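Local coordinates for xylose isomerase domain protein TIM barrel (PDB 3TVA) that probably works as an isomerase of the xylose isomerase-like TIM-barrel family and binds a magnesium ion, at residues Val25-Ala30 with Pro36-His41; Val67-Gly72 with Val207-Cys212; Lys105-Phe110 with Pro117-His122; Glu169-Val174 with Leu179-Asp184; Ala242-Leu247 with Gly254-Glu259. All coordinates share one frame; numbering follows the deposited sequence.

Contact 1 (Val25-Ala30 with Pro36-His41)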
# COMPACT_ATOMS: atom_id res chain seq x y z
N VAL A 25 -4.89 5.35 10.99
CA VAL A 25 -5.03 5.88 12.34
C VAL A 25 -3.98 6.95 12.56
O VAL A 25 -2.99 6.99 11.85
CB VAL A 25 -4.86 4.80 13.44
CG1 VAL A 25 -5.94 3.75 13.33
CG2 VAL A 25 -3.47 4.17 13.38
N HIS A 26 -4.20 7.83 13.52
CA HIS A 26 -3.18 8.83 13.83
C HIS A 26 -1.98 8.18 14.51
O HIS A 26 -2.08 7.07 15.05
CB HIS A 26 -3.76 10.00 14.63
CG HIS A 26 -4.70 10.85 13.84
ND1 HIS A 26 -5.78 11.49 14.39
CD2 HIS A 26 -4.70 11.17 12.52
CE1 HIS A 26 -6.42 12.17 13.45
NE2 HIS A 26 -5.78 11.99 12.30
N LEU A 27 -0.83 8.86 14.45
CA LEU A 27 0.43 8.34 14.98
C LEU A 27 0.35 8.03 16.48
O LEU A 27 0.98 7.09 16.97
CB LEU A 27 1.56 9.35 14.72
CG LEU A 27 2.98 8.90 15.03
CD1 LEU A 27 3.42 7.91 13.98
CD2 LEU A 27 3.92 10.10 15.08
N GLU A 28 -0.44 8.80 17.19
CA GLU A 28 -0.62 8.61 18.62
C GLU A 28 -1.17 7.22 18.95
O GLU A 28 -0.86 6.64 19.99
CB GLU A 28 -1.53 9.71 19.18
CG GLU A 28 -0.88 11.09 19.17
CD GLU A 28 -0.89 11.79 17.80
OE1 GLU A 28 -1.48 11.25 16.83
OE2 GLU A 28 -0.31 12.89 17.70
N VAL A 29 -1.95 6.67 18.03
CA VAL A 29 -2.52 5.34 18.19
C VAL A 29 -1.42 4.28 18.00
O VAL A 29 -1.31 3.32 18.77
CB VAL A 29 -3.70 5.11 17.22
CG1 VAL A 29 -4.13 3.66 17.21
CG2 VAL A 29 -4.88 6.04 17.60
N ALA A 30 -0.60 4.46 16.97
CA ALA A 30 0.56 3.58 16.75
C ALA A 30 1.45 3.54 17.99
O ALA A 30 1.98 2.49 18.35
CB ALA A 30 1.34 4.06 15.55
N PRO A 36 6.79 -0.64 16.37
CA PRO A 36 8.06 -0.02 15.96
C PRO A 36 8.05 0.73 14.61
O PRO A 36 8.93 1.56 14.38
CB PRO A 36 9.03 -1.21 15.91
CG PRO A 36 8.14 -2.37 15.51
CD PRO A 36 6.83 -2.11 16.24
N THR A 37 7.13 0.40 13.71
CA THR A 37 7.17 0.94 12.35
C THR A 37 5.78 1.33 11.88
O THR A 37 4.78 0.81 12.37
CB THR A 37 7.71 -0.08 11.28
OG1 THR A 37 6.77 -1.15 11.11
CG2 THR A 37 9.05 -0.64 11.66
N VAL A 38 5.72 2.27 10.94
CA VAL A 38 4.46 2.63 10.30
C VAL A 38 4.69 2.89 8.81
O VAL A 38 5.79 3.21 8.38
CB VAL A 38 3.83 3.91 10.91
CG1 VAL A 38 3.41 3.70 12.37
CG2 VAL A 38 4.77 5.11 10.77
N GLN A 39 3.61 2.76 8.04
CA GLN A 39 3.53 3.39 6.74
C GLN A 39 2.61 4.57 6.94
O GLN A 39 1.73 4.56 7.79
CB GLN A 39 2.93 2.44 5.70
CG GLN A 39 3.84 1.27 5.36
CD GLN A 39 3.30 0.48 4.20
OE1 GLN A 39 2.41 0.94 3.49
NE2 GLN A 39 3.84 -0.72 3.98
N VAL A 40 2.83 5.63 6.17
CA VAL A 40 2.09 6.86 6.39
C VAL A 40 1.45 7.35 5.10
O VAL A 40 2.12 7.45 4.06
CB VAL A 40 3.04 7.97 6.89
CG1 VAL A 40 2.25 9.22 7.25
CG2 VAL A 40 3.82 7.48 8.10
N HIS A 41 0.17 7.67 5.16
CA HIS A 41 -0.43 8.37 4.05
C HIS A 41 0.14 9.80 4.01
O HIS A 41 0.20 10.48 5.03
CB HIS A 41 -1.95 8.39 4.16
CG HIS A 41 -2.64 8.80 2.89
ND1 HIS A 41 -2.57 10.09 2.40
CD2 HIS A 41 -3.37 8.09 2.01
CE1 HIS A 41 -3.26 10.16 1.27
NE2 HIS A 41 -3.76 8.96 1.01
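Val38 sets its CG1 methyl against the CB of Ala30, with Val38 CG1 and Ala30 CB 3.8 Å apart. This is the closer of two apolar touches. The other is looser: Leu27 CD1 lies 4.5 Å from Val38 CG2. The two methyls of Val38 are thus shared out, one to each helix residue. Its first torsion makes this possible. With chi1 at -65°, CG1 lies opposite the carbonyl carbon and CG2 sits between the backbone N and that carbon. Leu27 starts from a CB that does not point at the strand. Only the far end of its chain reaches across, through the CD1 branch. Ala30 needs no such reach, since its CB points toward the strand. The CA atoms of Ala30 and Val38 are 7.6 Å apart.

Leu27 and Ala30 are three residues apart and lie on the inner side of helix 27-32. The helix packs on the outside of strand 37-41. Together with strand 13-18 the two form a beta-alpha-beta unit of the TIM barrel. His26 is the N-cap residue, and the first turn is closed by Val29 N bonded to His26 O at 3.0 Å. Ile65 touches both Leu27 and Val38. Val15 of strand 13-18 packs on Ala30, and Thr17 of the same strand on Val38. Residues alternate along strand 37-41, so Gln39, next to Val38, turns into the barrel. There its NE2 bonds to Asn182 OD1. The Val38 side chain is about 13 Å from the magnesium ion.

Contact 2 (Val67-Gly72 with Val207-Cys212). With MG (magnesium ion), chain C.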
# COMPACT_ATOMS: atom_id res chain seq x y z
N VAL A 67 9.44 5.17 9.87
CA VAL A 67 8.52 5.31 8.75
C VAL A 67 9.07 4.57 7.54
O VAL A 67 10.14 4.91 7.04
CB VAL A 67 8.35 6.80 8.37
CG1 VAL A 67 7.35 6.95 7.21
CG2 VAL A 67 7.92 7.61 9.59
N THR A 68 8.41 3.48 7.16
CA THR A 68 8.86 2.62 6.07
C THR A 68 8.42 2.99 4.64
O THR A 68 9.17 2.80 3.70
CB THR A 68 8.56 1.14 6.39
OG1 THR A 68 7.15 0.96 6.52
CG2 THR A 68 9.25 0.76 7.72
N VAL A 69 7.20 3.49 4.49
CA VAL A 69 6.69 3.89 3.19
C VAL A 69 5.76 5.09 3.38
O VAL A 69 5.01 5.16 4.36
CB VAL A 69 5.85 2.77 2.49
CG1 VAL A 69 5.43 3.21 1.09
CG2 VAL A 69 6.59 1.41 2.40
N ILE A 70 5.81 6.05 2.46
CA ILE A 70 4.83 7.12 2.44
C ILE A 70 3.93 6.99 1.21
O ILE A 70 4.41 6.96 0.08
CB ILE A 70 5.51 8.52 2.51
CG1 ILE A 70 6.17 8.67 3.90
CG2 ILE A 70 4.48 9.61 2.24
CD1 ILE A 70 7.06 9.89 4.06
N PHE A 71 2.62 6.91 1.43
CA PHE A 71 1.68 6.59 0.35
C PHE A 71 1.05 7.82 -0.26
O PHE A 71 0.65 8.74 0.44
CB PHE A 71 0.58 5.64 0.88
CG PHE A 71 0.72 4.23 0.39
CD1 PHE A 71 1.53 3.33 1.06
CD2 PHE A 71 0.05 3.80 -0.75
CE1 PHE A 71 1.67 2.02 0.61
CE2 PHE A 71 0.19 2.50 -1.21
CZ PHE A 71 1.00 1.61 -0.52
N GLY A 72 0.97 7.85 -1.59
CA GLY A 72 0.22 8.89 -2.26
C GLY A 72 -1.28 8.66 -2.21
O GLY A 72 -1.75 7.53 -2.11
N VAL A 207 8.26 -7.94 -4.59
CA VAL A 207 7.59 -7.50 -3.36
C VAL A 207 8.59 -6.78 -2.47
O VAL A 207 9.62 -7.35 -2.11
CB VAL A 207 7.02 -8.71 -2.59
CG1 VAL A 207 6.54 -8.28 -1.20
CG2 VAL A 207 5.90 -9.36 -3.37
N ARG A 208 8.35 -5.49 -2.19
CA ARG A 208 9.20 -4.76 -1.26
C ARG A 208 8.58 -4.37 0.09
O ARG A 208 9.29 -3.97 1.00
CB ARG A 208 9.71 -3.48 -1.94
CG ARG A 208 10.29 -3.69 -3.32
CD ARG A 208 11.82 -3.84 -3.33
NE ARG A 208 12.30 -3.61 -4.69
CZ ARG A 208 12.95 -2.52 -5.09
NH1 ARG A 208 13.29 -1.55 -4.23
NH2 ARG A 208 13.30 -2.42 -6.37
N SER A 209 7.26 -4.47 0.20
CA SER A 209 6.56 -4.13 1.44
C SER A 209 5.19 -4.76 1.36
O SER A 209 4.77 -5.17 0.29
CB SER A 209 6.46 -2.61 1.67
OG SER A 209 5.74 -1.97 0.63
N ILE A 210 4.49 -4.88 2.48
CA ILE A 210 3.20 -5.55 2.42
C ILE A 210 2.18 -4.92 3.35
O ILE A 210 2.54 -4.25 4.31
CB ILE A 210 3.29 -7.05 2.80
CG1 ILE A 210 3.66 -7.20 4.27
CG2 ILE A 210 4.31 -7.82 1.91
CD1 ILE A 210 2.75 -8.14 5.01
N HIS A 211 0.91 -5.15 3.05
CA HIS A 211 -0.17 -4.83 3.97
C HIS A 211 -0.82 -6.12 4.46
O HIS A 211 -1.01 -7.07 3.70
CB HIS A 211 -1.18 -3.89 3.31
CG HIS A 211 -0.65 -2.51 3.12
ND1 HIS A 211 -1.24 -1.58 2.30
CD2 HIS A 211 0.44 -1.89 3.65
CE1 HIS A 211 -0.54 -0.46 2.31
NE2 HIS A 211 0.48 -0.62 3.13
N CYS A 212 -1.11 -6.16 5.76
CA CYS A 212 -1.90 -7.24 6.31
C CYS A 212 -3.31 -6.73 6.48
O CYS A 212 -3.58 -5.90 7.35
CB CYS A 212 -1.34 -7.70 7.66
SG CYS A 212 0.27 -8.50 7.47
MG MG C . -3.39 -1.69 1.10
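The rings of Phe71 and His211 approach from opposite directions and meet obliquely. Their planes are inclined at 40° and their centroids lie 5.4 Å apart. The touching corners are Phe71 CE1 and His211 CE1, at 3.7 Å. Phe71 CZ also packs on His211 CE1. The Phe71 ring is turned off a staggered position, with chi1 at -106°, and in this pose CE1 and CZ lie against His211 CE1.

Segments 67-72 and 207-212 are not neighbours in the sheet. They face each other across the interior of the TIM barrel, and both contribute side chains to its core. The His211 ring is held at both nitrogens. ND1 binds the magnesium ion at 2.5 Å, and NE2 is hydrogen-bonded to Gln39 OE1. These two links fix the rotation of the ring that Phe71 packs against. Phe71 also touches Glu158, which binds the metal with Asp184 and Glu259.

Two residues earlier in each strand, Val69 meets Ser209. The Val69 CG2 methyl lies 3.9 Å from Ser209 OG, a packing contact. The hydroxyl has its polar partners elsewhere, in Asn182 OD1 and His156 ND1.

Contact 3 (Lys105-Phe110 with Pro117-His122)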
# COMPACT_ATOMS: atom_id res chain seq x y z
N LYS A 105 5.58 13.54 -7.13
CA LYS A 105 6.93 14.10 -7.00
C LYS A 105 7.11 14.95 -5.74
O LYS A 105 8.16 14.89 -5.12
CB LYS A 105 7.35 14.85 -8.26
CG LYS A 105 7.50 13.93 -9.48
CD LYS A 105 7.89 14.73 -10.71
CE LYS A 105 7.82 13.87 -11.96
NZ LYS A 105 8.14 14.65 -13.17
N GLU A 106 6.11 15.74 -5.36
CA GLU A 106 6.17 16.47 -4.08
C GLU A 106 6.17 15.50 -2.90
O GLU A 106 6.80 15.75 -1.89
CB GLU A 106 4.97 17.38 -3.91
CG GLU A 106 4.88 18.54 -4.85
CD GLU A 106 3.51 19.22 -4.73
OE1 GLU A 106 2.97 19.65 -5.78
OE2 GLU A 106 2.98 19.28 -3.59
N ILE A 107 5.43 14.41 -3.03
CA ILE A 107 5.40 13.41 -1.97
C ILE A 107 6.77 12.73 -1.85
O ILE A 107 7.25 12.48 -0.75
CB ILE A 107 4.23 12.42 -2.17
CG1 ILE A 107 2.90 13.12 -1.82
CG2 ILE A 107 4.41 11.16 -1.31
CD1 ILE A 107 1.68 12.45 -2.44
N SER A 108 7.40 12.48 -3.00
CA SER A 108 8.79 12.00 -3.03
C SER A 108 9.75 12.98 -2.34
O SER A 108 10.59 12.56 -1.54
CB SER A 108 9.23 11.73 -4.47
OG SER A 108 10.60 11.36 -4.53
N ASP A 109 9.62 14.28 -2.63
CA ASP A 109 10.39 15.31 -1.93
C ASP A 109 10.16 15.26 -0.41
O ASP A 109 11.10 15.29 0.38
CB ASP A 109 10.05 16.72 -2.47
CG ASP A 109 10.42 16.90 -3.93
OD1 ASP A 109 11.22 16.09 -4.46
OD2 ASP A 109 9.91 17.86 -4.56
N PHE A 110 8.90 15.19 -0.00
CA PHE A 110 8.55 15.10 1.42
C PHE A 110 9.15 13.86 2.08
O PHE A 110 9.72 13.95 3.19
CB PHE A 110 7.02 15.10 1.56
CG PHE A 110 6.53 14.98 2.98
CD1 PHE A 110 6.20 13.75 3.52
CD2 PHE A 110 6.36 16.12 3.77
CE1 PHE A 110 5.73 13.63 4.83
CE2 PHE A 110 5.89 16.01 5.08
CZ PHE A 110 5.58 14.77 5.61
N PRO A 117 12.77 5.81 2.75
CA PRO A 117 13.34 5.19 1.54
C PRO A 117 12.32 4.84 0.44
O PRO A 117 12.72 4.42 -0.65
CB PRO A 117 14.05 3.94 2.08
CG PRO A 117 13.23 3.56 3.27
CD PRO A 117 12.77 4.88 3.89
N ALA A 118 11.03 4.91 0.75
CA ALA A 118 10.05 4.43 -0.21
C ALA A 118 8.76 5.22 -0.23
O ALA A 118 8.29 5.71 0.80
CB ALA A 118 9.76 2.94 0.04
N ILE A 119 8.17 5.34 -1.42
CA ILE A 119 6.83 5.89 -1.56
C ILE A 119 5.93 4.85 -2.22
O ILE A 119 6.41 3.94 -2.90
CB ILE A 119 6.81 7.20 -2.38
CG1 ILE A 119 7.38 6.98 -3.78
CG2 ILE A 119 7.56 8.33 -1.64
CD1 ILE A 119 7.53 8.28 -4.57
N GLY A 120 4.63 5.02 -2.10
CA GLY A 120 3.76 3.99 -2.64
C GLY A 120 2.52 4.63 -3.22
O GLY A 120 2.17 5.76 -2.89
N LEU A 121 1.94 3.90 -4.16
CA LEU A 121 0.90 4.42 -5.04
C LEU A 121 0.01 3.29 -5.53
O LEU A 121 0.52 2.27 -5.99
CB LEU A 121 1.62 5.05 -6.24
CG LEU A 121 0.93 5.37 -7.57
CD1 LEU A 121 0.16 6.67 -7.48
CD2 LEU A 121 1.97 5.44 -8.67
N HIS A 122 -1.32 3.50 -5.52
CA HIS A 122 -2.20 2.67 -6.35
C HIS A 122 -2.29 3.45 -7.64
O HIS A 122 -2.91 4.51 -7.71
CB HIS A 122 -3.60 2.47 -5.74
CG HIS A 122 -4.58 1.79 -6.68
ND1 HIS A 122 -5.94 1.86 -6.51
CD2 HIS A 122 -4.38 1.03 -7.78
CE1 HIS A 122 -6.55 1.19 -7.47
NE2 HIS A 122 -5.61 0.67 -8.26
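No ring or other flat group takes part where Ile107 and Ser108 meet Ile119; aliphatic carbons pack on one another. The contact belongs to the outer layer of the TIM barrel, where helix 97-114 lies against strand 118-121. The helix leads into this strand through a short loop. Ile119 points at the helix and brings two branches to it. Its CD1 methyl rests on Ser108 CB at 3.8 Å. Its CG2 methyl lies 4.1 Å from Ser108 CA and also faces Ile107, with Ile119 CG2 and Ile107 CG2 4.2 Å apart. A chi1 of 58° puts CG1 of Ile119 between the backbone N and the carbonyl carbon, and CD1 extends from there.

The backbones come close at this point, with the CA atoms of Ser108 and Ile119 6.6 Å apart. Met104 and Ala111, from the same helix, also touch Ile119. The Ser108 side chain meets Ile119 through CB; its buried hydroxyl, OG, is hydrogen-bonded to Gln153 OE1.

Contact 4 (Glu169-Val174 with Leu179-Asp184). With MG (magnesium ion), chain C.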
# COMPACT_ATOMS: atom_id res chain seq x y z
N GLU A 169 3.70 -7.91 -16.45
CA GLU A 169 3.94 -7.36 -17.77
C GLU A 169 4.26 -5.85 -17.67
O GLU A 169 5.18 -5.36 -18.33
CB GLU A 169 2.71 -7.60 -18.65
CG GLU A 169 2.94 -7.24 -20.11
CD GLU A 169 1.67 -7.26 -20.95
OE1 GLU A 169 0.55 -7.27 -20.37
OE2 GLU A 169 1.79 -7.25 -22.19
N PHE A 170 3.50 -5.13 -16.84
CA PHE A 170 3.68 -3.68 -16.69
C PHE A 170 5.03 -3.40 -16.07
O PHE A 170 5.78 -2.54 -16.53
CB PHE A 170 2.57 -3.07 -15.83
CG PHE A 170 2.71 -1.60 -15.59
CD1 PHE A 170 2.57 -0.69 -16.64
CD2 PHE A 170 2.96 -1.10 -14.31
CE1 PHE A 170 2.68 0.68 -16.43
CE2 PHE A 170 3.08 0.26 -14.08
CZ PHE A 170 2.94 1.16 -15.14
N ILE A 171 5.33 -4.13 -15.00
CA ILE A 171 6.60 -3.95 -14.30
C ILE A 171 7.77 -4.24 -15.22
O ILE A 171 8.79 -3.54 -15.21
CB ILE A 171 6.66 -4.85 -13.05
CG1 ILE A 171 5.73 -4.29 -11.96
CG2 ILE A 171 8.09 -4.99 -12.54
CD1 ILE A 171 5.59 -5.19 -10.75
N GLU A 172 7.62 -5.27 -16.05
CA GLU A 172 8.66 -5.67 -16.98
C GLU A 172 8.85 -4.63 -18.10
O GLU A 172 9.96 -4.42 -18.59
CB GLU A 172 8.33 -7.04 -17.57
CG GLU A 172 9.33 -8.10 -17.21
CD GLU A 172 8.75 -9.24 -16.39
OE1 GLU A 172 8.56 -10.34 -16.96
OE2 GLU A 172 8.53 -9.05 -15.17
N ASP A 173 7.75 -4.01 -18.51
CA ASP A 173 7.79 -2.95 -19.52
C ASP A 173 8.43 -1.66 -18.97
O ASP A 173 9.16 -0.99 -19.68
CB ASP A 173 6.38 -2.66 -20.06
CG ASP A 173 5.91 -3.72 -21.04
OD1 ASP A 173 6.77 -4.44 -21.58
OD2 ASP A 173 4.68 -3.85 -21.26
N VAL A 174 8.12 -1.30 -17.73
CA VAL A 174 8.74 -0.13 -17.12
C VAL A 174 10.24 -0.37 -16.96
O VAL A 174 11.07 0.48 -17.29
CB VAL A 174 8.09 0.20 -15.76
CG1 VAL A 174 8.91 1.25 -15.02
CG2 VAL A 174 6.64 0.67 -15.96
N LEU A 179 11.61 0.07 -8.97
CA LEU A 179 10.18 -0.22 -8.96
C LEU A 179 9.86 -1.56 -8.30
O LEU A 179 10.43 -2.58 -8.66
CB LEU A 179 9.60 -0.21 -10.38
CG LEU A 179 8.11 -0.52 -10.52
CD1 LEU A 179 7.25 0.54 -9.81
CD2 LEU A 179 7.71 -0.60 -12.01
N GLY A 180 8.85 -1.55 -7.43
CA GLY A 180 8.50 -2.71 -6.64
C GLY A 180 7.02 -2.70 -6.31
O GLY A 180 6.25 -1.90 -6.86
N ILE A 181 6.62 -3.62 -5.46
CA ILE A 181 5.22 -3.82 -5.11
C ILE A 181 5.01 -3.69 -3.61
O ILE A 181 5.82 -4.20 -2.82
CB ILE A 181 4.78 -5.23 -5.55
CG1 ILE A 181 4.70 -5.31 -7.08
CG2 ILE A 181 3.44 -5.64 -4.89
CD1 ILE A 181 4.50 -6.73 -7.58
N ASN A 182 3.95 -2.99 -3.21
CA ASN A 182 3.41 -3.16 -1.87
C ASN A 182 2.27 -4.16 -1.97
O ASN A 182 1.20 -3.84 -2.50
CB ASN A 182 2.87 -1.85 -1.28
CG ASN A 182 2.40 -2.02 0.16
OD1 ASN A 182 3.20 -1.97 1.10
ND2 ASN A 182 1.10 -2.25 0.35
N PHE A 183 2.48 -5.36 -1.44
CA PHE A 183 1.51 -6.41 -1.66
C PHE A 183 0.36 -6.34 -0.65
O PHE A 183 0.59 -6.30 0.57
CB PHE A 183 2.16 -7.80 -1.65
CG PHE A 183 1.25 -8.88 -2.19
CD1 PHE A 183 0.47 -9.65 -1.34
CD2 PHE A 183 1.14 -9.10 -3.57
CE1 PHE A 183 -0.40 -10.62 -1.85
CE2 PHE A 183 0.29 -10.07 -4.08
CZ PHE A 183 -0.49 -10.83 -3.23
N ASP A 184 -0.86 -6.31 -1.18
CA ASP A 184 -2.08 -6.31 -0.36
C ASP A 184 -3.04 -7.41 -0.80
O ASP A 184 -3.77 -7.25 -1.77
CB ASP A 184 -2.79 -4.95 -0.36
CG ASP A 184 -4.01 -4.93 0.57
OD1 ASP A 184 -4.64 -5.98 0.81
OD2 ASP A 184 -4.36 -3.87 1.09
MG MG C . -3.39 -1.69 1.10
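Leu179 pushes its CD2 methyl against Val174 and Ile171, which lie one turn apart on helix 164-174. Val174 makes the tighter wall: Leu179 CD2 is 3.7 Å from Val174 CG1 and 3.9 Å from Val174 CB. Ile171 closes the other wall less tightly, with its CG1 4.2 Å from Leu179 CD2. The groove between the two helix residues therefore receives a single methyl bump from the strand.

Ile171 acts as a bump in its turn. It reaches past Leu179 to Ile181, where the CD1 methyls of Ile171 and Ile181 meet at 3.7 Å. The two isoleucine chains cross at about a right angle. Ile171 CD1 also rests near Ile181 CG1, at 3.8 Å. In both isoleucines CG1 lies opposite the carbonyl carbon, with chi1 near -72°, and CD1 carries each chain on toward the other segment. Within the helix, the CG2 methyl of Val174 lies over one face of the Phe170 ring, offset toward the rim.

Strand 179-183 ends at the metal site. Asp184 OD2 binds the magnesium ion at 2.4 Å, while OD1 of the same carboxylate caps the helix that follows.

The axes of helical segment 169-174 and strand segment 179-183 pass 9.6 Å apart and run nearly antiparallel, at 156°. Helix and strand are the last two members of the beta-alpha-beta unit that begins with strand 154-158. Leu157 of that strand touches Leu179, Leu145 of helix 132-149 packs on Val174, and Val203 of helix 196-203 touches Ile181.

Contact 5 (Ala242-Leu247 with Gly254-Glu259). With MG (magnesium ion), chain C.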
# COMPACT_ATOMS: atom_id res chain seq x y z
N ALA A 242 -1.69 -18.92 5.76
CA ALA A 242 -1.25 -19.21 4.39
C ALA A 242 -0.42 -18.07 3.78
O ALA A 242 0.59 -18.30 3.12
CB ALA A 242 -2.45 -19.54 3.51
N TYR A 243 -0.86 -16.84 4.03
CA TYR A 243 -0.19 -15.64 3.53
C TYR A 243 1.20 -15.47 4.15
O TYR A 243 2.19 -15.31 3.43
CB TYR A 243 -1.07 -14.43 3.86
CG TYR A 243 -0.57 -13.05 3.45
CD1 TYR A 243 -0.01 -12.81 2.21
CD2 TYR A 243 -0.72 -11.97 4.32
CE1 TYR A 243 0.42 -11.54 1.84
CE2 TYR A 243 -0.29 -10.69 3.97
CZ TYR A 243 0.28 -10.48 2.72
OH TYR A 243 0.69 -9.20 2.36
N LEU A 244 1.27 -15.51 5.48
CA LEU A 244 2.54 -15.36 6.18
C LEU A 244 3.54 -16.51 5.91
O LEU A 244 4.73 -16.26 5.79
CB LEU A 244 2.33 -15.19 7.68
CG LEU A 244 2.27 -13.74 8.18
CD1 LEU A 244 1.21 -12.97 7.45
CD2 LEU A 244 2.05 -13.66 9.70
N THR A 245 3.04 -17.73 5.81
CA THR A 245 3.92 -18.86 5.56
C THR A 245 4.50 -18.77 4.15
O THR A 245 5.66 -19.10 3.92
CB THR A 245 3.20 -20.22 5.80
OG1 THR A 245 2.45 -20.16 7.03
CG2 THR A 245 4.20 -21.34 5.89
N THR A 246 3.70 -18.28 3.21
CA THR A 246 4.17 -18.04 1.84
C THR A 246 5.18 -16.87 1.79
O THR A 246 6.19 -16.95 1.09
CB THR A 246 3.02 -17.79 0.86
OG1 THR A 246 2.11 -18.90 0.91
CG2 THR A 246 3.54 -17.64 -0.56
N LEU A 247 4.90 -15.79 2.52
CA LEU A 247 5.85 -14.67 2.60
C LEU A 247 7.19 -15.14 3.13
O LEU A 247 8.25 -14.72 2.66
CB LEU A 247 5.32 -13.57 3.54
CG LEU A 247 4.31 -12.57 2.95
CD1 LEU A 247 3.74 -11.65 4.04
CD2 LEU A 247 4.96 -11.75 1.83
N GLY A 254 10.60 -8.10 5.78
CA GLY A 254 10.34 -6.71 6.14
C GLY A 254 9.13 -6.54 7.05
O GLY A 254 8.59 -7.52 7.57
N PRO A 255 8.69 -5.29 7.25
CA PRO A 255 7.59 -5.03 8.18
C PRO A 255 6.27 -5.66 7.74
O PRO A 255 5.99 -5.78 6.54
CB PRO A 255 7.46 -3.49 8.16
CG PRO A 255 8.82 -3.01 7.75
CD PRO A 255 9.32 -4.05 6.76
N LEU A 256 5.47 -6.06 8.72
CA LEU A 256 4.11 -6.50 8.43
C LEU A 256 3.21 -5.34 8.81
O LEU A 256 2.96 -5.10 9.99
CB LEU A 256 3.77 -7.71 9.30
CG LEU A 256 4.69 -8.95 9.20
CD1 LEU A 256 4.28 -10.03 10.22
CD2 LEU A 256 4.67 -9.53 7.78
N THR A 257 2.67 -4.65 7.81
CA THR A 257 1.95 -3.43 8.09
C THR A 257 0.45 -3.68 8.07
O THR A 257 -0.14 -3.94 7.01
CB THR A 257 2.30 -2.29 7.11
OG1 THR A 257 3.73 -2.15 7.02
CG2 THR A 257 1.68 -0.97 7.58
N ILE A 258 -0.16 -3.60 9.24
CA ILE A 258 -1.59 -3.79 9.38
C ILE A 258 -2.34 -2.60 8.81
O ILE A 258 -2.08 -1.44 9.16
CB ILE A 258 -2.00 -3.94 10.86
CG1 ILE A 258 -1.18 -5.02 11.55
CG2 ILE A 258 -3.48 -4.23 10.97
CD1 ILE A 258 -1.24 -4.95 13.08
N GLU A 259 -3.29 -2.88 7.94
CA GLU A 259 -4.16 -1.85 7.43
C GLU A 259 -5.61 -2.23 7.69
O GLU A 259 -6.04 -3.31 7.31
CB GLU A 259 -3.95 -1.66 5.93
CG GLU A 259 -4.77 -0.50 5.38
CD GLU A 259 -4.53 -0.30 3.90
OE1 GLU A 259 -4.66 -1.29 3.17
OE2 GLU A 259 -4.19 0.83 3.49
MG MG C . -3.39 -1.69 1.10
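Leu256 spreads its two methyls to meet two leucines of helix 240-249. Leu256 CD1 lies 4.3 Å from Leu244 CD2, and Leu256 CD2 lies 4.4 Å from Leu247 CD1. Both touches are light, and the CA atoms of Leu244 and Leu256 are 9.3 Å apart. Leu256 spans this distance with an ordinary leucine shape. Its chi1 is -57°, which sets CG beside the backbone N. Leu247 also has CG beside its backbone N, with the chain extended to CD1. Leu244 is the unusual one: a chi1 of -94° takes it off a staggered position. Its CB does not point at the strand, but its CD2 still arrives there. Trp11 touches both Leu244 and Leu256, and Ile210 packs on Leu247 and Leu256.

The Leu247 CD1 methyl has a second role. It lies over one face of the Tyr243 ring, 3.9 Å above the plane and offset toward the rim. The hydroxyl of that tyrosine bonds to His211 O. On the side facing helix 196-203, Thr246 OG1 donates to Ala242 O at 2.7 Å. The backbone N of Thr246 reaches the same oxygen from the opposite face of the carbonyl plane.

Glu259, just beyond the strand, has a fully extended chain. CG lies opposite the backbone N (chi1 -176°), and the carboxylate is carried well out, with OE1 2.5 Å from the magnesium ion. Helices outside and the active site at the C-terminal ends of the strands are the TIM-barrel pattern; here that end carries the magnesium ligand. Glu259 completes the site with Glu158, Asp184 and His211.

In the fold
All five contacts are buried, but at different depths. Contact 2, centred about 5 Å from the chain centre, joins two strands across the barrel interior. Contacts 1, 3, 4 and 5 each pack a helix on the outside of a strand, with centres about 12 to 14 Å from that of the chain. Their chemistry is aliphatic; contact 2 pairs aromatic rings beside polar groups. The strands unite them: 66-71 lies between those of contacts 1 and 3, and 207-216 between those of contacts 4 and 5. Contacts 2, 4 and 5 supply three of the four magnesium ligands. Contact 1 joins through Gln39; contact 3 supplies none, its Ile119 side chain about 14 Å from the ion.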